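Long-range contact in SusD homolog (Bacteroides thetaiotaomicron, PDB 3SGH), which probably binds glycans at the outer membrane surface as a SusD-like lipoprotein and passes them to a partner transporter: residues Gly131-Asn139 with Glu463-Ala474. Residues are numbered along the deposited sequence; the frame is centred on the assembly and turned at random.
Sequences GETEAPYDN and EYNNNKANVEAA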
loop_
_atom_site.group_PDB
_atom_site.type_symbol
_atom_site.label_atom_id
_atom_site.label_comp_id
_atom_site.label_asym_id
_atom_site.label_seq_id
_atom_site.Cartn_x
_atom_site.Cartn_y
_atom_site.Cartn_z
ATOM N N GLY A 131 -7.604 10.999 25.077
ATOM C CA GLY A 131 -6.402 11.482 25.804
ATOM C C GLY A 131 -5.541 10.518 26.652
ATOM O O GLY A 131 -4.524 10.952 27.231
ATOM N N GLU A 132 -5.922 9.238 26.763
ATOM C CA GLU A 132 -5.234 8.318 27.679
ATOM C C GLU A 132 -4.160 7.533 26.914
ATOM O O GLU A 132 -4.449 6.936 25.866
ATOM C CB GLU A 132 -6.247 7.394 28.361
ATOM C CG GLU A 132 -7.425 8.120 29.042
ATOM C CD GLU A 132 -8.304 7.188 29.913
ATOM O OE1 GLU A 132 -7.918 6.015 30.134
ATOM O OE2 GLU A 132 -9.388 7.617 30.386
ATOM N N THR A 133 -2.913 7.554 27.397
ATOM C CA THR A 133 -1.825 6.840 26.669
ATOM C C THR A 133 -1.864 5.334 26.882
ATOM O O THR A 133 -1.580 4.557 25.945
ATOM C CB THR A 133 -0.418 7.348 27.048
ATOM O OG1 THR A 133 -0.282 8.696 26.590
ATOM C CG2 THR A 133 0.686 6.457 26.418
ATOM N N GLU A 134 -2.224 4.914 28.095
ATOM C CA GLU A 134 -2.059 3.523 28.453
ATOM C C GLU A 134 -3.231 2.686 27.972
ATOM O O GLU A 134 -3.941 2.109 28.773
ATOM C CB GLU A 134 -1.816 3.365 29.963
ATOM C CG GLU A 134 -0.511 4.046 30.371
ATOM C CD GLU A 134 -0.116 3.863 31.827
ATOM O OE1 GLU A 134 -0.835 3.154 32.592
ATOM O OE2 GLU A 134 0.939 4.445 32.194
ATOM N N ALA A 135 -3.436 2.600 26.661
ATOM C CA ALA A 135 -4.538 1.792 26.146
ATOM C C ALA A 135 -4.080 0.364 25.925
ATOM O O ALA A 135 -3.041 0.134 25.317
ATOM C CB ALA A 135 -5.069 2.351 24.814
ATOM N N PRO A 136 -4.887 -0.605 26.348
ATOM C CA PRO A 136 -4.637 -1.983 25.938
ATOM C C PRO A 136 -4.675 -2.209 24.439
ATOM O O PRO A 136 -5.368 -1.484 23.671
ATOM C CB PRO A 136 -5.771 -2.770 26.628
ATOM C CG PRO A 136 -6.106 -1.952 27.804
ATOM C CD PRO A 136 -5.995 -0.523 27.313
ATOM N N TYR A 137 -3.902 -3.201 24.014
ATOM C CA TYR A 137 -3.836 -3.567 22.599
ATOM C C TYR A 137 -4.971 -4.526 22.267
ATOM O O TYR A 137 -5.308 -5.371 23.066
ATOM C CB TYR A 137 -2.490 -4.227 22.247
ATOM C CG TYR A 137 -1.332 -3.243 22.041
ATOM C CD1 TYR A 137 -1.028 -2.258 22.998
ATOM C CD2 TYR A 137 -0.555 -3.278 20.879
ATOM C CE1 TYR A 137 0.032 -1.361 22.800
ATOM C CE2 TYR A 137 0.494 -2.383 20.692
ATOM C CZ TYR A 137 0.786 -1.432 21.675
ATOM O OH TYR A 137 1.817 -0.530 21.508
ATOM N N ASP A 138 -5.559 -4.371 21.078
ATOM C CA ASP A 138 -6.408 -5.430 20.485
ATOM C C ASP A 138 -5.487 -6.462 19.791
ATOM O O ASP A 138 -4.491 -6.090 19.141
ATOM C CB ASP A 138 -7.318 -4.869 19.393
ATOM C CG ASP A 138 -8.406 -3.923 19.923
ATOM O OD1 ASP A 138 -8.672 -3.904 21.124
ATOM O OD2 ASP A 138 -8.975 -3.184 19.087
ATOM N N ASN A 139 -5.817 -7.746 19.875
ATOM C CA ASN A 139 -5.128 -8.679 18.995
ATOM C C ASN A 139 -5.615 -8.449 17.566
ATOM O O ASN A 139 -6.547 -7.676 17.336
ATOM C CB ASN A 139 -5.247 -10.121 19.480
ATOM C CG ASN A 139 -6.644 -10.691 19.381
ATOM O OD1 ASN A 139 -7.503 -10.173 18.703
ATOM N ND2 ASN A 139 -6.860 -11.770 20.073
ATOM N N GLU A 463 6.092 3.063 23.159
ATOM C CA GLU A 463 5.107 2.183 23.781
ATOM C C GLU A 463 5.715 1.310 24.901
ATOM O O GLU A 463 5.088 1.101 25.959
ATOM C CB GLU A 463 4.399 1.353 22.728
ATOM C CG GLU A 463 3.422 2.215 21.912
ATOM C CD GLU A 463 2.158 2.502 22.707
ATOM O OE1 GLU A 463 1.387 1.554 22.906
ATOM O OE2 GLU A 463 1.943 3.661 23.147
ATOM N N TYR A 464 6.905 0.772 24.660
ATOM C CA TYR A 464 7.592 0.057 25.726
ATOM C C TYR A 464 7.873 0.963 26.949
ATOM O O TYR A 464 7.878 0.510 28.085
ATOM C CB TYR A 464 8.885 -0.582 25.225
ATOM C CG TYR A 464 8.686 -1.878 24.448
ATOM C CD1 TYR A 464 8.486 -3.087 25.120
ATOM C CD2 TYR A 464 8.736 -1.894 23.068
ATOM C CE1 TYR A 464 8.314 -4.267 24.427
ATOM C CE2 TYR A 464 8.590 -3.070 22.345
ATOM C CZ TYR A 464 8.386 -4.267 23.038
ATOM O OH TYR A 464 8.239 -5.457 22.361
ATOM N N ASN A 465 8.095 2.246 26.691
ATOM C CA ASN A 465 8.477 3.182 27.734
ATOM C C ASN A 465 7.262 3.705 28.512
ATOM O O ASN A 465 7.314 3.722 29.723
ATOM C CB ASN A 465 9.275 4.353 27.098
ATOM C CG ASN A 465 10.735 4.022 26.890
ATOM O OD1 ASN A 465 11.253 3.051 27.446
ATOM N ND2 ASN A 465 11.423 4.870 26.143
ATOM N N ASN A 466 6.188 4.052 27.804
ATOM C CA ASN A 466 4.998 4.692 28.383
ATOM C C ASN A 466 3.736 3.859 28.466
ATOM O O ASN A 466 2.754 4.282 29.095
ATOM C CB ASN A 466 4.692 5.969 27.618
ATOM C CG ASN A 466 5.875 6.908 27.607
ATOM O OD1 ASN A 466 6.258 7.437 28.654
ATOM N ND2 ASN A 466 6.466 7.091 26.449
ATOM N N ASN A 467 3.730 2.700 27.815
ATOM C CA ASN A 467 2.580 1.818 27.840
ATOM C C ASN A 467 3.081 0.378 28.018
ATOM O O ASN A 467 2.616 -0.560 27.360
ATOM C CB ASN A 467 1.788 1.994 26.549
ATOM C CG ASN A 467 0.398 1.355 26.592
ATOM O OD1 ASN A 467 -0.154 1.068 27.659
ATOM N ND2 ASN A 467 -0.177 1.140 25.411
ATOM N N LYS A 468 4.013 0.222 28.956
ATOM C CA LYS A 468 4.797 -0.991 29.100
ATOM C C LYS A 468 4.013 -2.303 29.322
ATOM O O LYS A 468 4.250 -3.288 28.632
ATOM C CB LYS A 468 5.768 -0.843 30.260
ATOM C CG LYS A 468 6.812 -1.979 30.366
ATOM C CD LYS A 468 7.708 -1.720 31.595
ATOM C CE LYS A 468 8.534 -2.920 31.923
ATOM N NZ LYS A 468 9.412 -3.248 30.769
ATOM N N ALA A 469 3.138 -2.316 30.310
ATOM C CA ALA A 469 2.350 -3.509 30.619
ATOM C C ALA A 469 1.511 -3.924 29.397
ATOM O O ALA A 469 1.476 -5.107 29.030
ATOM C CB ALA A 469 1.441 -3.267 31.935
ATOM N N ASN A 470 0.890 -2.969 28.702
ATOM C CA ASN A 470 0.017 -3.355 27.602
ATOM C C ASN A 470 0.793 -3.816 26.369
ATOM O O ASN A 470 0.411 -4.768 25.707
ATOM C CB ASN A 470 -0.950 -2.212 27.248
ATOM C CG ASN A 470 -1.985 -1.962 28.343
ATOM O OD1 ASN A 470 -2.425 -2.893 28.982
ATOM N ND2 ASN A 470 -2.368 -0.707 28.561
ATOM N N VAL A 471 1.900 -3.146 26.061
ATOM C CA VAL A 471 2.705 -3.582 24.913
ATOM C C VAL A 471 3.343 -4.959 25.190
ATOM O O VAL A 471 3.428 -5.783 24.320
ATOM C CB VAL A 471 3.706 -2.510 24.410
ATOM C CG1 VAL A 471 4.913 -2.406 25.247
ATOM C CG2 VAL A 471 4.054 -2.824 22.911
ATOM N N GLU A 472 3.761 -5.221 26.418
ATOM C CA GLU A 472 4.309 -6.550 26.748
ATOM C C GLU A 472 3.266 -7.664 26.594
ATOM O O GLU A 472 3.583 -8.773 26.147
ATOM C CB GLU A 472 4.936 -6.533 28.152
ATOM C CG GLU A 472 6.169 -5.667 28.191
ATOM C CD GLU A 472 6.955 -5.684 29.507
ATOM O OE1 GLU A 472 6.397 -5.953 30.593
ATOM O OE2 GLU A 472 8.164 -5.391 29.418
ATOM N N ALA A 473 2.019 -7.367 26.956
ATOM C CA ALA A 473 0.899 -8.275 26.712
ATOM C C ALA A 473 0.659 -8.483 25.229
ATOM O O ALA A 473 0.360 -9.615 24.791
ATOM C CB ALA A 473 -0.357 -7.778 27.404
ATOM N N ALA A 474 0.815 -7.417 24.441
ATOM C CA ALA A 474 0.629 -7.493 23.009
ATOM C C ALA A 474 1.652 -8.413 22.322
ATOM O O ALA A 474 1.344 -9.000 21.278
ATOM C CB ALA A 474 0.652 -6.106 22.361
HETATM O O HOH W 1 -0.498 4.527 23.291
HETATM O O HOH W 2 2.033 6.584 30.302
HETATM O O HOH W 3 -4.250 0.483 30.766
HETATM O O HOH W 4 -2.320 -4.917 25.657
#
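Y137 of the loop 131-139 reaches E463 beside the break between helices at N467: E463 OE1 accepts from Y137 OH (2.5 Å) through its anti lone pair. The same oxygen accepts N467 ND2 on its syn side, 28° out of the carboxylate plane, so two donors grip one carboxylate oxygen of the buried E463. N467 ND2 spends its other hydrogen on A135 O (3.0 Å, N-H...O 173°); with both acceptors near the amide plane, the amide's rotation is fixed. Its CG, anti to the backbone N (chi1 -167°), carries the amide across to the loop, and N470 ND2 donates to N467 OD1 in its carbonyl plane. N467 separates helices 461-466 and 468-477, late in the SusD-like alpha-alpha superhelical fold; the loop links helices 100-120 and 140-162. In the packing, N470 lies side by side with P136, its CG 3.6 Å from P136 CA. Around the Y137 ring, V471 CA lies over one face, V471 CG2 is 3.8 Å from Y137 CZ, and A474 CB approaches Y137 CD2 obliquely at 3.4 Å. F459 meets this ring edge-to-face, and W77 touches both Y137 and E463. Water bridges Y137 N to N470 O; another donates to T133 O and E463 OE2.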